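Local atomic coordinates of McyG protein (Microcystis aeruginosa PCC 7806, PDB entry 4R0M), a protein that binds phenylalanyl-adenylate in its adenylation domain and probably passes the activated acyl group to its own carrier domain during microcystin assembly. Residues 230-235 against 339-344; 204-209 against 343-348; 224-229 against 529-534; 199-204 against 393-398. All coordinates share one frame; numbering follows the deposited sequence.

Interaction 1: 230-235 against 339-344; sequences IVFLGI and SCSGIT. With FA5 (adenosine-5'-[phenylalaninyl-phosphate]), chain C.
Ser341 meets helix 227-240 through its hydroxyl and the bound phenylalanyl-adenylate through its methylene. Its OG lies 3.4 Å from Phe232 CB, a van der Waals contact, while Ser341 CB sits 3.9 Å from CD2 of the ligand's phenyl ring. Alongside, Val231 CG1 rests against Cys340 CB at 4.1 Å, having swung anti to the backbone N toward the turn that leads into strand 341-345. Gly342 adds its backbone N, 3.5 Å from ligand CE1, so main chain as well as side chain lines the ring. A second shell fixes the serine. Ser341 OG donates to Cys340 O over 2.7 Å, approaching the carbonyl from well to one side (C=O...OG 105°). Ser339 OG donates to Ser341 O at 2.8 Å, lying in the carbonyl plane. Replacing Ser341 by an alanine would probably leave Cys340 O without this donor and thin the packing against Phe232 CB, though the methylene facing the ligand would remain. Across the contact the helix is widened: Ile235 N bonds to Ile230 O at 2.8 Å, a pi-type turn over 230-235 that includes Val231 and Phe232, the two residues touching Cys340 and Ser341. Behind them, Ile199 and Met202 of helix 196-210 pack on Val231 and Ser341. Helix and strand entry together form a wall of the pocket for the substrate side chain in this adenylation domain of the ANL superfamily.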
loop_
_atom_site.group_PDB
_atom_site.type_symbol
_atom_site.label_atom_id
_atom_site.label_comp_id
_atom_site.label_asym_id
_atom_site.label_seq_id
_atom_site.Cartn_x
_atom_site.Cartn_y
_atom_site.Cartn_z
ATOM N N ILE A 230 -6.451 6.127 -1.438
ATOM C CA ILE A 230 -6.975 7.458 -1.134
ATOM C C ILE A 230 -6.635 8.459 -2.236
ATOM O O ILE A 230 -7.487 9.240 -2.667
ATOM C CB ILE A 230 -6.432 7.988 0.212
ATOM C CG1 ILE A 230 -6.931 7.118 1.366
ATOM C CG2 ILE A 230 -6.839 9.443 0.433
ATOM C CD1 ILE A 230 -6.152 7.283 2.652
ATOM N N VAL A 231 -5.388 8.419 -2.693
ATOM C CA VAL A 231 -4.866 9.451 -3.571
ATOM C C VAL A 231 -4.873 9.027 -5.039
ATOM O O VAL A 231 -5.657 9.562 -5.827
ATOM C CB VAL A 231 -3.463 9.921 -3.117
ATOM C CG1 VAL A 231 -3.036 11.154 -3.887
ATOM C CG2 VAL A 231 -3.460 10.233 -1.629
ATOM N N PHE A 232 -4.024 8.063 -5.399
ATOM C CA PHE A 232 -3.858 7.642 -6.795
ATOM C C PHE A 232 -5.146 7.122 -7.439
ATOM O O PHE A 232 -5.419 7.407 -8.607
ATOM C CB PHE A 232 -2.723 6.611 -6.923
ATOM C CG PHE A 232 -2.560 6.038 -8.312
ATOM C CD1 PHE A 232 -2.344 6.868 -9.414
ATOM C CD2 PHE A 232 -2.598 4.664 -8.514
ATOM C CE1 PHE A 232 -2.192 6.334 -10.687
ATOM C CE2 PHE A 232 -2.442 4.124 -9.783
ATOM C CZ PHE A 232 -2.239 4.961 -10.870
ATOM N N LEU A 233 -5.934 6.368 -6.678
ATOM C CA LEU A 233 -7.174 5.795 -7.202
ATOM C C LEU A 233 -8.410 6.327 -6.478
ATOM O O LEU A 233 -9.467 5.694 -6.474
ATOM C CB LEU A 233 -7.119 4.263 -7.172
ATOM C CG LEU A 233 -6.000 3.619 -7.999
ATOM C CD1 LEU A 233 -5.914 2.125 -7.729
ATOM C CD2 LEU A 233 -6.167 3.888 -9.490
ATOM N N GLY A 234 -8.262 7.503 -5.876
ATOM C CA GLY A 234 -9.360 8.190 -5.213
ATOM C C GLY A 234 -9.403 9.641 -5.637
ATOM O O GLY A 234 -10.147 10.011 -6.547
ATOM N N ILE A 235 -8.579 10.457 -4.985
ATOM C CA ILE A 235 -8.532 11.901 -5.221
ATOM C C ILE A 235 -8.129 12.265 -6.656
ATOM O O ILE A 235 -8.641 13.240 -7.211
ATOM C CB ILE A 235 -7.613 12.600 -4.192
ATOM C CG1 ILE A 235 -8.223 12.499 -2.787
ATOM C CG2 ILE A 235 -7.367 14.058 -4.566
ATOM C CD1 ILE A 235 -7.221 12.636 -1.659
ATOM N N SER A 339 5.040 10.543 -0.094
ATOM C CA SER A 339 4.935 11.237 -1.379
ATOM C C SER A 339 3.556 11.082 -2.029
ATOM O O SER A 339 3.436 11.146 -3.254
ATOM C CB SER A 339 6.037 10.768 -2.341
ATOM O OG SER A 339 5.806 9.439 -2.789
ATOM N N CYS A 340 2.525 10.884 -1.208
ATOM C CA CYS A 340 1.144 10.724 -1.686
ATOM C C CYS A 340 1.139 9.645 -2.782
ATOM O O CYS A 340 0.714 9.894 -3.918
ATOM C CB CYS A 340 0.599 12.049 -2.236
ATOM S SG CYS A 340 0.915 13.497 -1.200
ATOM N N SER A 341 1.603 8.450 -2.412
ATOM C CA SER A 341 1.760 7.308 -3.330
ATOM C C SER A 341 2.750 7.612 -4.468
ATOM O O SER A 341 3.808 8.198 -4.223
ATOM C CB SER A 341 0.410 6.752 -3.828
ATOM O OG SER A 341 -0.156 7.552 -4.849
ATOM N N GLY A 342 2.403 7.217 -5.696
ATOM C CA GLY A 342 3.316 7.264 -6.847
ATOM C C GLY A 342 4.110 8.540 -7.052
ATOM O O GLY A 342 3.549 9.635 -7.044
ATOM N N ILE A 343 5.422 8.392 -7.234
ATOM C CA ILE A 343 6.315 9.524 -7.504
ATOM C C ILE A 343 7.163 9.310 -8.768
ATOM O O ILE A 343 7.560 10.278 -9.422
ATOM C CB ILE A 343 7.202 9.880 -6.284
ATOM C CG1 ILE A 343 7.882 11.242 -6.486
ATOM C CG2 ILE A 343 8.214 8.776 -5.990
ATOM C CD1 ILE A 343 8.496 11.836 -5.238
ATOM N N THR A 344 7.444 8.048 -9.100
ATOM C CA THR A 344 8.049 7.702 -10.387
ATOM C C THR A 344 7.154 6.701 -11.112
ATOM O O THR A 344 6.485 5.887 -10.476
ATOM C CB THR A 344 9.480 7.116 -10.260
ATOM O OG1 THR A 344 9.423 5.795 -9.704
ATOM C CG2 THR A 344 10.383 8.000 -9.403
HETATM C C FA5 C . 3.205 2.129 -0.097
HETATM O O FA5 C . 3.312 0.913 0.004
HETATM C CA FA5 C . 3.262 2.784 -1.454
HETATM N N FA5 C . 4.452 2.249 -2.071
HETATM C CB FA5 C . 2.048 2.429 -2.326
HETATM C CG FA5 C . 2.018 2.894 -3.787
HETATM C CD1 FA5 C . 3.142 3.325 -4.494
HETATM C CD2 FA5 C . 0.793 2.875 -4.467
HETATM C CE1 FA5 C . 3.040 3.731 -5.830
HETATM C CE2 FA5 C . 0.680 3.272 -5.804
HETATM C CZ FA5 C . 1.812 3.705 -6.491
HETATM P P FA5 C . 3.935 2.671 2.467
HETATM O OP1 FA5 C . 3.225 1.668 3.336
HETATM O OP2 FA5 C . 4.280 4.019 3.047
HETATM O OP3 FA5 C . 3.052 2.916 1.127
HETATM O "O5'" FA5 C . 5.298 1.961 1.979
HETATM C "C5'" FA5 C . 6.274 2.630 1.185
HETATM C "C4'" FA5 C . 7.448 1.685 0.982
HETATM O "O4'" FA5 C . 7.090 0.541 0.198
HETATM C "C3'" FA5 C . 8.596 2.322 0.225
HETATM O "O3'" FA5 C . 9.423 3.117 1.073
HETATM C "C2'" FA5 C . 9.327 1.111 -0.310
HETATM O "O2'" FA5 C . 10.198 0.569 0.689
HETATM C "C1'" FA5 C . 8.218 0.114 -0.572
HETATM N N9 FA5 C . 7.898 0.129 -2.023
HETATM C C8 FA5 C . 6.842 0.743 -2.588
HETATM N N7 FA5 C . 6.825 0.570 -3.932
HETATM C C5 FA5 C . 7.902 -0.168 -4.254
HETATM C C6 FA5 C . 8.493 -0.718 -5.500
HETATM N N6 FA5 C . 7.914 -0.505 -6.704
HETATM N N1 FA5 C . 9.635 -1.439 -5.398
HETATM C C2 FA5 C . 10.230 -1.658 -4.207
HETATM N N3 FA5 C . 9.747 -1.196 -3.037
HETATM C C4 FA5 C . 8.609 -0.454 -2.993
#

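Interaction 2: 204-209 against 343-348; sequences AGTVVM and ITWSAG
Fully extended from its first torsion onward (chi1 -178°), the selenomethionine Met209 reaches from helix 196-210 to the rim of Trp345, whose own CG is turned beside its backbone N and back toward the helix. The result is a Met-aromatic contact between a helix and strand 341-345, near one border of the large mixed sheet of the adenylation domain. The selenium lies 5.1 Å from the centroid of the five-membered ring and 77° off its normal, hence at the edge; the nearest ring atom is Trp345 CD1, 4.0 Å from Met209 SE.

One turn earlier on the helix, Thr206 approaches differently. Its CG2 stands over a face of the indole, 3.1 Å above the plane and shifted toward the rim, with Trp345 CE2 3.6 Å away. Its hydroxyl points along the helix and donates to Met202 O; that leaves it able to accept from the indole, but Trp345 NE1 to Thr206 OG1 is a weak bond, 3.4 Å long and bent to 133°. The tryptophan is therefore placed chiefly by packing, to which the rings of Phe232 and Phe300 and the side chain of Ile367 add, and its indole comes to about 4 Å from the bound adenylate. Just past the strand the chain makes an ST turn, Gly348 N bonding to Ser346 OG at 3.1 Å. Beyond the selenium, the terminal methyl passes the ring edge and settles against the main chain, Met209 CE lying 3.4 Å from Trp345 O.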
loop_
_atom_site.group_PDB
_atom_site.type_symbol
_atom_site.label_atom_id
_atom_site.label_comp_id
_atom_site.label_asym_id
_atom_site.label_seq_id
_atom_site.Cartn_x
_atom_site.Cartn_y
_atom_site.Cartn_z
ATOM N N ALA A 204 -1.537 16.353 -10.285
ATOM C CA ALA A 204 -1.201 17.115 -11.484
ATOM C C ALA A 204 -0.009 16.506 -12.219
ATOM O O ALA A 204 -0.072 16.293 -13.431
ATOM C CB ALA A 204 -0.938 18.577 -11.134
ATOM N N GLY A 205 1.057 16.207 -11.477
ATOM C CA GLY A 205 2.266 15.605 -12.046
ATOM C C GLY A 205 2.015 14.268 -12.721
ATOM O O GLY A 205 2.509 14.020 -13.820
ATOM N N THR A 206 1.236 13.413 -12.063
ATOM C CA THR A 206 0.896 12.092 -12.595
ATOM C C THR A 206 0.027 12.199 -13.855
ATOM O O THR A 206 0.234 11.461 -14.820
ATOM C CB THR A 206 0.207 11.217 -11.522
ATOM O OG1 THR A 206 1.052 11.128 -10.369
ATOM C CG2 THR A 206 -0.064 9.812 -12.041
ATOM N N VAL A 207 -0.927 13.129 -13.841
ATOM C CA VAL A 207 -1.847 13.328 -14.964
ATOM C C VAL A 207 -1.112 13.838 -16.208
ATOM O O VAL A 207 -1.232 13.245 -17.283
ATOM C CB VAL A 207 -3.030 14.252 -14.578
ATOM C CG1 VAL A 207 -3.781 14.740 -15.812
ATOM C CG2 VAL A 207 -3.981 13.525 -13.636
ATOM N N VAL A 208 -0.339 14.913 -16.048
ATOM C CA VAL A 208 0.428 15.503 -17.150
ATOM C C VAL A 208 1.388 14.489 -17.782
ATOM O O VAL A 208 1.429 14.349 -19.009
ATOM C CB VAL A 208 1.200 16.777 -16.710
ATOM C CG1 VAL A 208 2.059 17.317 -17.846
ATOM C CG2 VAL A 208 0.236 17.857 -16.241
HETATM N N MSE A 209 2.140 13.779 -16.940
HETATM C CA MSE A 209 3.147 12.819 -17.402
HETATM C C MSE A 209 2.525 11.660 -18.137
HETATM O O MSE A 209 3.048 11.223 -19.165
HETATM C CB MSE A 209 3.956 12.302 -16.210
HETATM C CG MSE A 209 5.056 11.324 -16.623
HETATM SE SE MSE A 209 6.116 10.809 -15.045
HETATM C CE MSE A 209 7.079 9.305 -15.873
ATOM N N ILE A 343 5.422 8.392 -7.234
ATOM C CA ILE A 343 6.315 9.524 -7.504
ATOM C C ILE A 343 7.163 9.310 -8.768
ATOM O O ILE A 343 7.560 10.278 -9.422
ATOM C CB ILE A 343 7.202 9.880 -6.284
ATOM C CG1 ILE A 343 7.882 11.242 -6.486
ATOM C CG2 ILE A 343 8.214 8.776 -5.990
ATOM C CD1 ILE A 343 8.496 11.836 -5.238
ATOM N N THR A 344 7.444 8.048 -9.100
ATOM C CA THR A 344 8.049 7.702 -10.387
ATOM C C THR A 344 7.154 6.701 -11.112
ATOM O O THR A 344 6.485 5.887 -10.476
ATOM C CB THR A 344 9.480 7.116 -10.260
ATOM O OG1 THR A 344 9.423 5.795 -9.704
ATOM C CG2 THR A 344 10.383 8.000 -9.403
ATOM N N TRP A 345 7.136 6.774 -12.441
ATOM C CA TRP A 345 6.311 5.883 -13.253
ATOM C C TRP A 345 7.098 5.352 -14.412
ATOM O O TRP A 345 7.789 6.107 -15.099
ATOM C CB TRP A 345 5.069 6.607 -13.769
ATOM C CG TRP A 345 4.230 7.249 -12.687
ATOM C CD1 TRP A 345 4.270 8.571 -12.255
ATOM C CD2 TRP A 345 3.192 6.612 -11.862
ATOM N NE1 TRP A 345 3.357 8.788 -11.256
ATOM C CE2 TRP A 345 2.680 7.657 -10.970
ATOM C CE3 TRP A 345 2.655 5.333 -11.778
ATOM C CZ2 TRP A 345 1.677 7.407 -10.045
ATOM C CZ3 TRP A 345 1.645 5.092 -10.840
ATOM C CH2 TRP A 345 1.171 6.106 -9.994
ATOM N N SER A 346 7.004 4.044 -14.637
ATOM C CA SER A 346 7.633 3.415 -15.791
ATOM C C SER A 346 6.903 3.825 -17.065
ATOM O O SER A 346 5.700 4.098 -17.039
ATOM C CB SER A 346 7.615 1.892 -15.643
ATOM O OG SER A 346 8.187 1.248 -16.768
ATOM N N ALA A 347 7.639 3.871 -18.172
ATOM C CA ALA A 347 7.050 4.125 -19.485
ATOM C C ALA A 347 6.309 2.890 -19.998
ATOM O O ALA A 347 5.514 2.977 -20.935
ATOM C CB ALA A 347 8.123 4.558 -20.474
ATOM N N GLY A 348 6.570 1.746 -19.369
ATOM C CA GLY A 348 5.963 0.478 -19.759
ATOM C C GLY A 348 7.016 -0.579 -20.013
ATOM O O GLY A 348 8.156 -0.260 -20.358
#

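Interaction 3: 224-229 against 529-534; sequences LDHVGA and TSIGKV. With FA5 (adenosine-5'-[phenylalaninyl-phosphate]), chain C.
Gly228 N donates nearly straight (169°) to His226 ND1 at 3.1 Å, an N-cap bond that fixes the imidazole on which Ile531 rests. Ile531 CG2 covers one face of that ring as a CH-pi contact, 3.5 Å from the His226 centroid and 18° off the normal. At the ring's edge the ligand takes over: His226 NE2 makes a weak bond of 3.0 Å to OP3, the oxygen joining phosphate and acyl group. Ile531 CD1 continues past the ring to 3.4 Å from the acyl oxygen O of the ligand. From the same loop Lys533, bent at chi3, brings NZ within 3.1 Å of the ribose O4', a hydrogen bond. Behind the histidine, Asp225 OD2 lies 3.4 Å from Ser530 CB and is hydrogen-bonded to Thr101. With an alanine here instead of His226, the helix start would probably lose its side-chain cap, and Ile531 CG2 the flat surface beneath it. The loop sequence fits the A10 core motif of peptide synthetase adenylation domains. It links strand 517-520 to helix 536-545 and closes over the N-terminus of helix 227-240, while Leu224 packs on helix 80-93.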
loop_
_atom_site.group_PDB
_atom_site.type_symbol
_atom_site.label_atom_id
_atom_site.label_comp_id
_atom_site.label_asym_id
_atom_site.label_seq_id
_atom_site.Cartn_x
_atom_site.Cartn_y
_atom_site.Cartn_z
ATOM N N LEU A 224 -9.062 1.084 1.721
ATOM C CA LEU A 224 -9.151 2.529 1.531
ATOM C C LEU A 224 -8.291 3.375 2.461
ATOM O O LEU A 224 -8.093 4.558 2.201
ATOM C CB LEU A 224 -10.612 2.988 1.602
ATOM C CG LEU A 224 -11.563 2.574 0.474
ATOM C CD1 LEU A 224 -12.945 3.140 0.741
ATOM C CD2 LEU A 224 -11.066 3.036 -0.886
ATOM N N ASP A 225 -7.781 2.783 3.538
ATOM C CA ASP A 225 -6.935 3.522 4.482
ATOM C C ASP A 225 -5.527 3.771 3.945
ATOM O O ASP A 225 -4.811 4.629 4.456
ATOM C CB ASP A 225 -6.862 2.813 5.838
ATOM C CG ASP A 225 -6.390 1.383 5.722
ATOM O OD1 ASP A 225 -7.232 0.507 5.422
ATOM O OD2 ASP A 225 -5.183 1.135 5.936
ATOM N N HIS A 226 -5.132 3.021 2.921
ATOM C CA HIS A 226 -3.807 3.175 2.332
ATOM C C HIS A 226 -3.732 4.316 1.345
ATOM O O HIS A 226 -4.701 4.606 0.641
ATOM C CB HIS A 226 -3.362 1.879 1.681
ATOM C CG HIS A 226 -1.905 1.862 1.313
ATOM N ND1 HIS A 226 -1.463 2.234 0.100
ATOM C CD2 HIS A 226 -0.776 1.511 2.055
ATOM C CE1 HIS A 226 -0.124 2.126 0.059
ATOM N NE2 HIS A 226 0.297 1.679 1.256
ATOM N N VAL A 227 -2.566 4.957 1.284
ATOM C CA VAL A 227 -2.340 6.152 0.456
ATOM C C VAL A 227 -2.597 5.950 -1.048
ATOM O O VAL A 227 -3.012 6.883 -1.744
ATOM C CB VAL A 227 -0.925 6.739 0.703
ATOM C CG1 VAL A 227 0.156 5.857 0.093
ATOM C CG2 VAL A 227 -0.822 8.167 0.186
ATOM N N GLY A 228 -2.364 4.733 -1.539
ATOM C CA GLY A 228 -2.575 4.404 -2.946
ATOM C C GLY A 228 -4.042 4.396 -3.336
ATOM O O GLY A 228 -4.392 4.720 -4.473
ATOM N N ALA A 229 -4.895 4.025 -2.385
ATOM C CA ALA A 229 -6.337 3.980 -2.591
ATOM C C ALA A 229 -6.988 5.351 -2.378
ATOM O O ALA A 229 -7.958 5.690 -3.052
ATOM C CB ALA A 229 -6.967 2.941 -1.675
ATOM N N THR A 529 1.147 -5.287 6.134
ATOM C CA THR A 529 0.543 -3.960 6.032
ATOM C C THR A 529 -0.827 -4.130 5.387
ATOM O O THR A 529 -1.125 -5.191 4.838
ATOM C CB THR A 529 1.393 -2.997 5.177
ATOM O OG1 THR A 529 1.570 -3.546 3.864
ATOM C CG2 THR A 529 2.756 -2.755 5.814
ATOM N N SER A 530 -1.654 -3.092 5.455
ATOM C CA SER A 530 -3.007 -3.131 4.890
ATOM C C SER A 530 -3.027 -3.645 3.452
ATOM O O SER A 530 -3.946 -4.361 3.060
ATOM C CB SER A 530 -3.656 -1.748 4.959
ATOM O OG SER A 530 -2.886 -0.791 4.248
ATOM N N ILE A 531 -1.997 -3.295 2.684
ATOM C CA ILE A 531 -1.925 -3.666 1.270
ATOM C C ILE A 531 -1.348 -5.060 0.983
ATOM O O ILE A 531 -1.250 -5.466 -0.180
ATOM C CB ILE A 531 -1.201 -2.590 0.422
ATOM C CG1 ILE A 531 0.243 -2.367 0.883
ATOM C CG2 ILE A 531 -2.013 -1.303 0.409
ATOM C CD1 ILE A 531 1.086 -1.610 -0.123
ATOM N N GLY A 532 -0.974 -5.783 2.036
ATOM C CA GLY A 532 -0.532 -7.172 1.905
ATOM C C GLY A 532 0.965 -7.376 1.753
ATOM O O GLY A 532 1.411 -8.463 1.387
ATOM N N LYS A 533 1.739 -6.330 2.028
ATOM C CA LYS A 533 3.191 -6.422 2.025
ATOM C C LYS A 533 3.665 -6.992 3.359
ATOM O O LYS A 533 3.410 -6.408 4.419
ATOM C CB LYS A 533 3.817 -5.046 1.775
ATOM C CG LYS A 533 5.338 -5.018 1.856
ATOM C CD LYS A 533 5.906 -3.626 1.596
ATOM C CE LYS A 533 5.644 -2.670 2.752
ATOM N NZ LYS A 533 6.348 -1.370 2.569
ATOM N N VAL A 534 4.345 -8.136 3.296
ATOM C CA VAL A 534 4.910 -8.786 4.478
ATOM C C VAL A 534 5.958 -7.874 5.114
ATOM O O VAL A 534 6.945 -7.508 4.473
ATOM C CB VAL A 534 5.539 -10.159 4.134
ATOM C CG1 VAL A 534 6.224 -10.767 5.349
ATOM C CG2 VAL A 534 4.490 -11.118 3.592
HETATM C C FA5 C . 3.205 2.129 -0.097
HETATM O O FA5 C . 3.312 0.913 0.004
HETATM C CA FA5 C . 3.262 2.784 -1.454
HETATM N N FA5 C . 4.452 2.249 -2.071
HETATM C CB FA5 C . 2.048 2.429 -2.326
HETATM C CG FA5 C . 2.018 2.894 -3.787
HETATM C CD1 FA5 C . 3.142 3.325 -4.494
HETATM C CD2 FA5 C . 0.793 2.875 -4.467
HETATM C CE1 FA5 C . 3.040 3.731 -5.830
HETATM C CE2 FA5 C . 0.680 3.272 -5.804
HETATM C CZ FA5 C . 1.812 3.705 -6.491
HETATM P P FA5 C . 3.935 2.671 2.467
HETATM O OP1 FA5 C . 3.225 1.668 3.336
HETATM O OP2 FA5 C . 4.280 4.019 3.047
HETATM O OP3 FA5 C . 3.052 2.916 1.127
HETATM O "O5'" FA5 C . 5.298 1.961 1.979
HETATM C "C5'" FA5 C . 6.274 2.630 1.185
HETATM C "C4'" FA5 C . 7.448 1.685 0.982
HETATM O "O4'" FA5 C . 7.090 0.541 0.198
HETATM C "C3'" FA5 C . 8.596 2.322 0.225
HETATM O "O3'" FA5 C . 9.423 3.117 1.073
HETATM C "C2'" FA5 C . 9.327 1.111 -0.310
HETATM O "O2'" FA5 C . 10.198 0.569 0.689
HETATM C "C1'" FA5 C . 8.218 0.114 -0.572
HETATM N N9 FA5 C . 7.898 0.129 -2.023
HETATM C C8 FA5 C . 6.842 0.743 -2.588
HETATM N N7 FA5 C . 6.825 0.570 -3.932
HETATM C C5 FA5 C . 7.902 -0.168 -4.254
HETATM C C6 FA5 C . 8.493 -0.718 -5.500
HETATM N N6 FA5 C . 7.914 -0.505 -6.704
HETATM N N1 FA5 C . 9.635 -1.439 -5.398
HETATM C C2 FA5 C . 10.230 -1.658 -4.207
HETATM N N3 FA5 C . 9.747 -1.196 -3.037
HETATM C C4 FA5 C . 8.609 -0.454 -2.993
#

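Interaction 4: 199-204 against 393-398; sequences ILSMTA and QGNSVT
The backbones come close where helix 196-210 passes a type I turn running from Gly394 to Val397: Met202 CA and Ser396 CA are only 5.0 Å apart. The turn is closed by Val397 N bonding to Gly394 O at 3.1 Å, and Gly394 enters it with a positive phi of 134° that calls for glycine. Such closeness is possible because the meeting side chains touch through their first carbons. Met202 CB lies 3.8 Å from Ser396 CB, and the selenomethionine chain then bends at chi2 (-80°), carrying its selenium and methyl away from the turn. Ser201, on the same side of the helix, places its CB 3.7 Å from Asn395 CB, with Ser201 OG 3.5 Å from that same carbon. This hydroxyl is turned back along the helix, where His197 O accepts its hydrogen bond, so toward Asn395 it makes only van der Waals contact. No hydrogen bond crosses between the two segments; a polar tie comes one turn earlier, where Asn198 ND2 bonds to Asn395 O. The contact thus seats a helix on the turn that follows strand 388-394 of the antiparallel sheet. Helix 227-240 lies against the same helix through Ile199 and Met202, strand 341-345 receives Met202, Ser396 and Val397, and beyond the turn Thr398 packs on strand 190-195.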
loop_
_atom_site.group_PDB
_atom_site.type_symbol
_atom_site.label_atom_id
_atom_site.label_comp_id
_atom_site.label_asym_id
_atom_site.label_seq_id
_atom_site.Cartn_x
_atom_site.Cartn_y
_atom_site.Cartn_z
ATOM N N ILE A 199 -0.908 16.647 -2.060
ATOM C CA ILE A 199 -1.751 15.688 -2.772
ATOM C C ILE A 199 -2.005 16.113 -4.224
ATOM O O ILE A 199 -1.811 15.322 -5.153
ATOM C CB ILE A 199 -3.086 15.460 -2.018
ATOM C CG1 ILE A 199 -2.817 14.826 -0.647
ATOM C CG2 ILE A 199 -4.036 14.588 -2.832
ATOM C CD1 ILE A 199 -3.922 15.029 0.370
ATOM N N LEU A 200 -2.412 17.366 -4.409
ATOM C CA LEU A 200 -2.770 17.871 -5.735
ATOM C C LEU A 200 -1.570 18.103 -6.646
ATOM O O LEU A 200 -1.710 18.129 -7.869
ATOM C CB LEU A 200 -3.661 19.113 -5.630
ATOM C CG LEU A 200 -5.001 18.819 -4.943
ATOM C CD1 LEU A 200 -5.810 20.089 -4.741
ATOM C CD2 LEU A 200 -5.806 17.775 -5.709
ATOM N N SER A 201 -0.390 18.247 -6.044
ATOM C CA SER A 201 0.859 18.308 -6.795
ATOM C C SER A 201 1.277 16.926 -7.318
ATOM O O SER A 201 1.946 16.827 -8.350
ATOM C CB SER A 201 1.965 18.927 -5.943
ATOM O OG SER A 201 1.680 20.282 -5.641
HETATM N N MSE A 202 0.869 15.857 -6.662
HETATM C CA MSE A 202 1.090 14.528 -7.150
HETATM C C MSE A 202 0.118 14.286 -8.241
HETATM O O MSE A 202 0.491 13.785 -9.277
HETATM C CB MSE A 202 0.940 13.538 -5.993
HETATM C CG MSE A 202 1.032 12.070 -6.371
HETATM SE SE MSE A 202 -0.572 11.301 -7.132
HETATM C CE MSE A 202 0.073 9.680 -7.862
ATOM N N THR A 203 -1.123 14.639 -8.013
ATOM C CA THR A 203 -2.194 14.424 -8.983
ATOM C C THR A 203 -1.852 15.058 -10.320
ATOM O O THR A 203 -1.867 14.383 -11.352
ATOM C CB THR A 203 -3.529 15.024 -8.504
ATOM O OG1 THR A 203 -3.389 16.427 -8.282
ATOM C CG2 THR A 203 -3.951 14.393 -7.229
ATOM N N ALA A 204 -1.537 16.353 -10.285
ATOM C CA ALA A 204 -1.201 17.115 -11.484
ATOM C C ALA A 204 -0.009 16.506 -12.219
ATOM O O ALA A 204 -0.072 16.293 -13.431
ATOM C CB ALA A 204 -0.938 18.577 -11.134
ATOM N N GLN A 393 12.536 14.820 -3.281
ATOM C CA GLN A 393 12.034 16.165 -2.978
ATOM C C GLN A 393 10.978 16.624 -3.988
ATOM O O GLN A 393 10.821 16.024 -5.053
ATOM C CB GLN A 393 13.180 17.186 -2.889
ATOM C CG GLN A 393 13.859 17.509 -4.213
ATOM C CD GLN A 393 14.820 18.684 -4.126
ATOM O OE1 GLN A 393 14.993 19.290 -3.066
ATOM N NE2 GLN A 393 15.450 19.014 -5.248
ATOM N N GLY A 394 10.258 17.688 -3.641
ATOM C CA GLY A 394 9.213 18.236 -4.499
ATOM C C GLY A 394 7.942 18.544 -3.733
ATOM O O GLY A 394 7.787 18.138 -2.578
ATOM N N ASN A 395 7.029 19.254 -4.388
ATOM C CA ASN A 395 5.768 19.666 -3.775
ATOM C C ASN A 395 4.861 18.512 -3.347
ATOM O O ASN A 395 4.026 18.684 -2.459
ATOM C CB ASN A 395 5.004 20.620 -4.698
ATOM C CG ASN A 395 5.620 22.008 -4.751
ATOM O OD1 ASN A 395 6.394 22.394 -3.875
ATOM N ND2 ASN A 395 5.268 22.769 -5.781
ATOM N N SER A 396 5.028 17.347 -3.971
ATOM C CA SER A 396 4.228 16.165 -3.630
ATOM C C SER A 396 4.740 15.435 -2.383
ATOM O O SER A 396 4.032 14.600 -1.815
ATOM C CB SER A 396 4.146 15.200 -4.817
ATOM O OG SER A 396 5.386 14.556 -5.053
ATOM N N VAL A 397 5.960 15.766 -1.963
ATOM C CA VAL A 397 6.610 15.121 -0.822
ATOM C C VAL A 397 6.272 15.834 0.486
ATOM O O VAL A 397 6.301 17.065 0.555
ATOM C CB VAL A 397 8.143 15.061 -1.021
ATOM C CG1 VAL A 397 8.841 14.455 0.191
ATOM C CG2 VAL A 397 8.480 14.266 -2.275
ATOM N N THR A 398 5.954 15.049 1.515
ATOM C CA THR A 398 5.636 15.559 2.854
ATOM C C THR A 398 6.738 16.464 3.418
ATOM O O THR A 398 7.914 16.309 3.082
ATOM C CB THR A 398 5.335 14.407 3.850
ATOM O OG1 THR A 398 4.877 14.946 5.094
ATOM C CG2 THR A 398 6.571 13.545 4.107
#

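Interactions 1, 2 and 4 form one continuous core, with Met202 at its junction: its CE lies 3.5 Å from Trp345 CZ2 and 3.7 Å from Ser341 OG. Phe232 CE1 joins interaction 1 to interaction 2 at 3.4 Å from Trp345 CH2, and Cys340 SG meets Ser396 O of interaction 4 at 3.4 Å. Interaction 3 connects through helix 227-240, where Leu233 N to Gly228 O, 3.2 Å, is a probable hydrogen bond; its centre is about 20 Å from that of interaction 2. Both 1 and 3 touch the adenylate, the former at its phenyl ring and the latter mainly at its acyl-phosphate and ribose. Interaction 4 stands behind the pocket, Met202 being about 6 Å from the ligand.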